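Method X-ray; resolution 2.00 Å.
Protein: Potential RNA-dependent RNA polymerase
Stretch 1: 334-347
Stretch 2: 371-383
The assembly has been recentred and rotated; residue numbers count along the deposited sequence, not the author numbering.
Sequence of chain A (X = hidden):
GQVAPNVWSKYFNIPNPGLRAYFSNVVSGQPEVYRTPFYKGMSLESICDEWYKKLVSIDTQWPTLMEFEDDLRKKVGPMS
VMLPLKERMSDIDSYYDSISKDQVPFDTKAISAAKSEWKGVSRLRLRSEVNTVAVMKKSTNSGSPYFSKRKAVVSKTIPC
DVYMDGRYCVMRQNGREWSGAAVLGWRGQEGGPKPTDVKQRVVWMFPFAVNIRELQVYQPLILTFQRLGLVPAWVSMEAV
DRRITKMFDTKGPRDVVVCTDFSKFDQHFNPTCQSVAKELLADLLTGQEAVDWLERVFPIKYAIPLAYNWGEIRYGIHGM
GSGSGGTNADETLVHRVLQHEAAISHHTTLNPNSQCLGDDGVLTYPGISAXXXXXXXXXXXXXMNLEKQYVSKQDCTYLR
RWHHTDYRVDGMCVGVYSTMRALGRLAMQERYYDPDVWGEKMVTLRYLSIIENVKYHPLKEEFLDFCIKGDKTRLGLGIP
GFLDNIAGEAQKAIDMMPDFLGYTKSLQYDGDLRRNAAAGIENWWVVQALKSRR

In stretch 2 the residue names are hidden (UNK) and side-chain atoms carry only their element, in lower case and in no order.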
# COMPACT_ATOMS: atom_id res chain seq x y z
N VAL A 334 -12.87 -8.02 -0.02
CA VAL A 334 -12.83 -9.48 -0.02
C VAL A 334 -12.15 -10.01 1.23
O VAL A 334 -12.55 -11.04 1.79
CB VAL A 334 -12.15 -10.00 -1.30
CG1 VAL A 334 -11.93 -11.54 -1.21
CG2 VAL A 334 -12.99 -9.66 -2.53
N HIS A 335 -11.11 -9.32 1.70
CA HIS A 335 -10.45 -9.71 2.95
C HIS A 335 -11.45 -9.72 4.11
O HIS A 335 -11.41 -10.62 4.97
CB HIS A 335 -9.29 -8.74 3.22
CG HIS A 335 -8.31 -9.21 4.25
ND1 HIS A 335 -7.02 -8.73 4.30
CD2 HIS A 335 -8.43 -10.08 5.28
CE1 HIS A 335 -6.38 -9.30 5.30
NE2 HIS A 335 -7.21 -10.13 5.91
N ARG A 336 -12.37 -8.76 4.14
CA ARG A 336 -13.37 -8.73 5.20
C ARG A 336 -14.28 -9.96 5.12
O ARG A 336 -14.62 -10.55 6.15
CB ARG A 336 -14.17 -7.44 5.16
CG ARG A 336 -15.21 -7.31 6.30
CD ARG A 336 -14.55 -7.38 7.68
NE ARG A 336 -15.35 -6.70 8.71
CZ ARG A 336 -14.90 -6.35 9.91
NH1 ARG A 336 -13.65 -6.64 10.25
NH2 ARG A 336 -15.69 -5.71 10.75
N VAL A 337 -14.65 -10.38 3.90
CA VAL A 337 -15.39 -11.63 3.72
C VAL A 337 -14.61 -12.82 4.29
O VAL A 337 -15.17 -13.70 4.95
CB VAL A 337 -15.75 -11.85 2.24
CG1 VAL A 337 -16.47 -13.20 2.06
CG2 VAL A 337 -16.62 -10.70 1.73
N LEU A 338 -13.31 -12.88 4.00
CA LEU A 338 -12.46 -13.95 4.52
C LEU A 338 -12.54 -14.02 6.05
O LEU A 338 -12.60 -15.11 6.63
CB LEU A 338 -11.01 -13.74 4.07
CG LEU A 338 -10.64 -14.00 2.61
CD1 LEU A 338 -9.18 -13.59 2.37
CD2 LEU A 338 -10.84 -15.48 2.26
N GLN A 339 -12.51 -12.86 6.71
CA GLN A 339 -12.56 -12.83 8.17
C GLN A 339 -13.89 -13.36 8.66
O GLN A 339 -13.95 -14.16 9.60
CB GLN A 339 -12.30 -11.41 8.67
CG GLN A 339 -10.89 -10.87 8.32
CD GLN A 339 -10.57 -9.54 9.01
OE1 GLN A 339 -11.45 -8.72 9.22
NE2 GLN A 339 -9.32 -9.37 9.42
N HIS A 340 -14.99 -12.91 8.05
CA HIS A 340 -16.30 -13.42 8.44
C HIS A 340 -16.39 -14.92 8.23
O HIS A 340 -16.93 -15.65 9.07
CB HIS A 340 -17.41 -12.73 7.64
CG HIS A 340 -17.77 -11.38 8.15
ND1 HIS A 340 -18.33 -11.19 9.40
CD2 HIS A 340 -17.65 -10.15 7.60
CE1 HIS A 340 -18.54 -9.90 9.59
NE2 HIS A 340 -18.14 -9.25 8.52
N GLU A 341 -15.85 -15.40 7.10
CA GLU A 341 -15.95 -16.81 6.76
C GLU A 341 -15.19 -17.68 7.75
O GLU A 341 -15.66 -18.77 8.11
CB GLU A 341 -15.45 -17.06 5.34
CG GLU A 341 -15.55 -18.52 4.91
CD GLU A 341 -14.82 -18.76 3.59
OE1 GLU A 341 -13.59 -18.52 3.53
OE2 GLU A 341 -15.49 -19.16 2.62
N ALA A 342 -14.03 -17.21 8.21
CA ALA A 342 -13.30 -17.97 9.22
C ALA A 342 -14.15 -18.17 10.48
O ALA A 342 -14.23 -19.28 11.03
CB ALA A 342 -11.98 -17.28 9.56
N ALA A 343 -14.79 -17.10 10.96
CA ALA A 343 -15.62 -17.20 12.16
C ALA A 343 -16.81 -18.11 11.92
O ALA A 343 -17.10 -19.02 12.71
CB ALA A 343 -16.08 -15.81 12.60
N ILE A 344 -17.51 -17.88 10.81
CA ILE A 344 -18.71 -18.63 10.47
C ILE A 344 -18.38 -20.11 10.27
O ILE A 344 -19.14 -20.99 10.69
CB ILE A 344 -19.37 -18.02 9.22
CG1 ILE A 344 -19.94 -16.63 9.54
CG2 ILE A 344 -20.43 -18.95 8.65
CD1 ILE A 344 -20.29 -15.81 8.30
N SER A 345 -17.24 -20.40 9.64
CA SER A 345 -16.82 -21.78 9.49
C SER A 345 -16.58 -22.47 10.83
O SER A 345 -16.64 -23.70 10.90
CB SER A 345 -15.55 -21.87 8.63
OG SER A 345 -15.81 -21.49 7.29
N HIS A 346 -16.34 -21.71 11.90
CA HIS A 346 -16.17 -22.29 13.22
C HIS A 346 -17.36 -21.99 14.13
O HIS A 346 -17.22 -21.93 15.36
CB HIS A 346 -14.84 -21.86 13.83
CG HIS A 346 -13.66 -22.44 13.12
ND1 HIS A 346 -13.15 -23.69 13.41
CD2 HIS A 346 -12.93 -21.98 12.07
CE1 HIS A 346 -12.15 -23.96 12.60
NE2 HIS A 346 -11.99 -22.93 11.78
N HIS A 347 -18.53 -21.79 13.52
CA HIS A 347 -19.82 -21.73 14.20
C HIS A 347 -19.92 -20.56 15.17
O HIS A 347 -20.57 -20.65 16.19
CB HIS A 347 -20.13 -23.06 14.91
CG HIS A 347 -20.00 -24.24 14.00
ND1 HIS A 347 -18.86 -24.99 13.92
CD2 HIS A 347 -20.85 -24.73 13.07
CE1 HIS A 347 -19.01 -25.93 13.00
NE2 HIS A 347 -20.21 -25.79 12.46
N UNK A 371 -3.83 -21.31 12.79
CA UNK A 371 -3.86 -22.35 11.77
C UNK A 371 -5.29 -22.56 11.24
O UNK A 371 -5.47 -22.91 10.07
c UNK A 371 -3.26 -23.63 12.32
c UNK A 371 -3.78 -23.61 14.81
c UNK A 371 -4.08 -24.22 13.43
o UNK A 371 -4.40 -24.03 15.83
o UNK A 371 -2.93 -22.67 14.89
N UNK A 372 -6.31 -22.33 12.08
CA UNK A 372 -7.67 -22.34 11.56
C UNK A 372 -7.89 -21.21 10.56
O UNK A 372 -8.50 -21.41 9.50
o UNK A 372 -8.30 -24.54 13.08
o UNK A 372 -9.58 -23.45 14.50
c UNK A 372 -8.69 -22.21 12.68
c UNK A 372 -8.86 -23.49 13.48
N UNK A 373 -7.46 -19.99 10.91
CA UNK A 373 -7.60 -18.87 9.98
C UNK A 373 -6.86 -19.19 8.69
O UNK A 373 -7.39 -19.01 7.58
c UNK A 373 -7.08 -17.57 10.62
c UNK A 373 -6.96 -16.46 9.58
c UNK A 373 -7.98 -17.13 11.75
N UNK A 374 -5.64 -19.71 8.81
CA UNK A 374 -4.84 -20.01 7.63
C UNK A 374 -5.54 -21.02 6.73
O UNK A 374 -5.59 -20.84 5.50
c UNK A 374 -1.69 -22.84 6.95
s UNK A 374 -0.92 -21.24 7.20
c UNK A 374 -2.37 -20.18 7.05
c UNK A 374 -3.47 -20.52 8.04
N UNK A 375 -6.09 -22.08 7.32
CA UNK A 375 -6.82 -23.09 6.55
C UNK A 375 -8.05 -22.48 5.88
O UNK A 375 -8.36 -22.80 4.72
c UNK A 375 -6.55 -26.29 8.79
c UNK A 375 -7.25 -24.25 7.45
n UNK A 375 -5.54 -26.77 9.53
o UNK A 375 -7.73 -26.63 8.97
c UNK A 375 -6.17 -25.31 7.69
N UNK A 376 -8.78 -21.63 6.60
CA UNK A 376 -10.01 -21.06 6.05
C UNK A 376 -9.72 -20.11 4.90
O UNK A 376 -10.48 -20.05 3.93
c UNK A 376 -10.80 -20.34 7.15
o UNK A 376 -12.04 -19.86 6.65
N UNK A 377 -8.63 -19.33 5.00
CA UNK A 377 -8.27 -18.40 3.94
C UNK A 377 -7.66 -19.12 2.74
O UNK A 377 -8.01 -18.85 1.58
c UNK A 377 -7.71 -16.32 5.44
o UNK A 377 -8.76 -13.36 8.16
c UNK A 377 -7.26 -17.38 4.45
c UNK A 377 -6.85 -15.28 5.75
c UNK A 377 -8.44 -14.36 7.27
c UNK A 377 -9.31 -15.39 6.99
c UNK A 377 -8.95 -16.37 6.07
c UNK A 377 -7.21 -14.30 6.64
N UNK A 378 -6.70 -20.03 2.99
CA UNK A 378 -5.85 -20.56 1.94
C UNK A 378 -6.62 -21.42 0.94
O UNK A 378 -6.22 -21.53 -0.23
o UNK A 378 -3.84 -20.53 3.28
c UNK A 378 -4.71 -21.37 2.54
N UNK A 379 -7.72 -22.03 1.37
CA UNK A 379 -8.50 -22.87 0.47
C UNK A 379 -9.04 -22.11 -0.73
O UNK A 379 -9.45 -22.72 -1.72
c UNK A 379 -13.37 -22.55 4.33
n UNK A 379 -12.30 -22.25 3.58
n UNK A 379 -13.95 -23.73 4.17
c UNK A 379 -9.66 -23.51 1.23
c UNK A 379 -10.62 -22.50 1.77
n UNK A 379 -13.84 -21.68 5.22
c UNK A 379 -11.71 -23.15 2.60
N UNK A 380 -9.05 -20.78 -0.68
CA UNK A 380 -9.48 -19.99 -1.82
C UNK A 380 -8.33 -19.70 -2.79
O UNK A 380 -8.45 -18.80 -3.62
n UNK A 380 -12.41 -19.56 -0.78
n UNK A 380 -12.64 -19.11 1.31
c UNK A 380 -11.25 -18.92 -0.39
c UNK A 380 -10.11 -18.69 -1.33
c UNK A 380 -11.39 -18.66 0.93
c UNK A 380 -13.23 -19.65 0.25
N UNK A 381 -7.24 -20.45 -2.70
CA UNK A 381 -6.11 -20.24 -3.58
C UNK A 381 -5.14 -19.18 -3.10
O UNK A 381 -4.37 -18.66 -3.91
N UNK A 382 -5.16 -18.85 -1.81
CA UNK A 382 -4.29 -17.83 -1.25
C UNK A 382 -3.12 -18.49 -0.52
O UNK A 382 -3.24 -19.59 0.02
c UNK A 382 -5.06 -16.91 -0.31
c UNK A 382 -7.21 -15.64 -0.01
c UNK A 382 -5.79 -15.31 -2.12
c UNK A 382 -6.28 -16.31 -1.02
N UNK A 383 -1.99 -17.80 -0.51
CA UNK A 383 -0.75 -18.33 0.04
C UNK A 383 -0.44 -17.63 1.35
O UNK A 383 -0.49 -16.40 1.43
o UNK A 383 2.73 -18.60 -0.87
c UNK A 383 1.59 -19.04 -0.62
c UNK A 383 0.40 -18.16 -0.95
o UNK A 383 1.38 -20.17 -0.13
O HOH W 1 -7.13 -11.30 8.46
O HOH W 2 -11.92 -17.54 5.36
O HOH W 3 -10.41 -23.39 9.26

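Position 371 has three side-chain carbons, the third carrying two oxygens, and is out of reach of stretch 1: Glu371, a charged residue on a partly exposed turn of helix. Position 372 is one carbon shorter, two carbons ending in two oxygens, one of them 3.2 Å from His346 CE1. This is Asp372, an acid whose carboxylate lies beside the His346 imidazole; water 3 also joins its backbone O to His346 NE2.

At 373 one carbon carries two others, a buried beta-branched Val373 with no close contact across. Position 374, an unbranched chain of two carbons, sulfur and carbon, is Met374, which touches a crystal neighbour. Position 375 has three carbons, the third bearing one oxygen and one nitrogen; the coordinates thus give an amide, Gln375, in an exposed place.

Position 376 holds one carbon and one oxygen, the oxygen 3.4 Å from Ala342 CA. Ser376 is small enough for the place where the backbones come within 5.5 Å (CA of Ala342 to CA of Ser376), and its OG donates to water 2, which in turn donates to Leu338 O and Glu341 OE1.

Position 377 has one carbon, then a six-carbon ring bearing an oxygen. The ring lies among His335, Leu338, Gln339 and Ala342, with Leu338 CB over one face, 4.0 Å from the centroid of the 377 ring. This is Tyr377: the aromatic face accepts the CH-pi contact, while water 1 links Tyr377 OH to His335 NE2 and Gln339 NE2, giving the buried hydroxyl a polar partner.

Position 378, one carbon and one oxygen, points away; Ser378 OG donates to Met374 O within its own helix. At 379, three carbons, a nitrogen and a carbon with two more nitrogens reach Ser345 and Glu341: Arg379. Arg379 NH2 donates to Ser345 OG (2.9 Å) and forms a salt bridge with Glu341 OE1 (3.6 Å), while NE and NH2 also bind Ser376 O and OG, fixing the guanidinium.

Position 380 carries a five-membered ring of three carbons and two nitrogens, one nitrogen 2.5 Å from Glu341 OE1. His380 suits: its NE2 donates a very short hydrogen bond to that buried carboxylate. Position 381 has no side chain; at phi/psi 85/20 a CB would jam against the preceding carbonyl, so Gly381 fits. Position 382 has four carbons, forked at the second, one 3.7 Å from Leu338 CD1: Leu382, apolar against apolar. Position 383, two carbons and two oxygens, is Asp383, out of reach.

The helix axes approach to 9.2 Å, crossing at 119°. Leu338 and Ala342 pack against Tyr377, Leu382 extends the apolar contact, and Glu341 gathers Arg379, His380 and a water into a polar cluster.

Stretch 2 371-383: EDVMQSYSRHGLD
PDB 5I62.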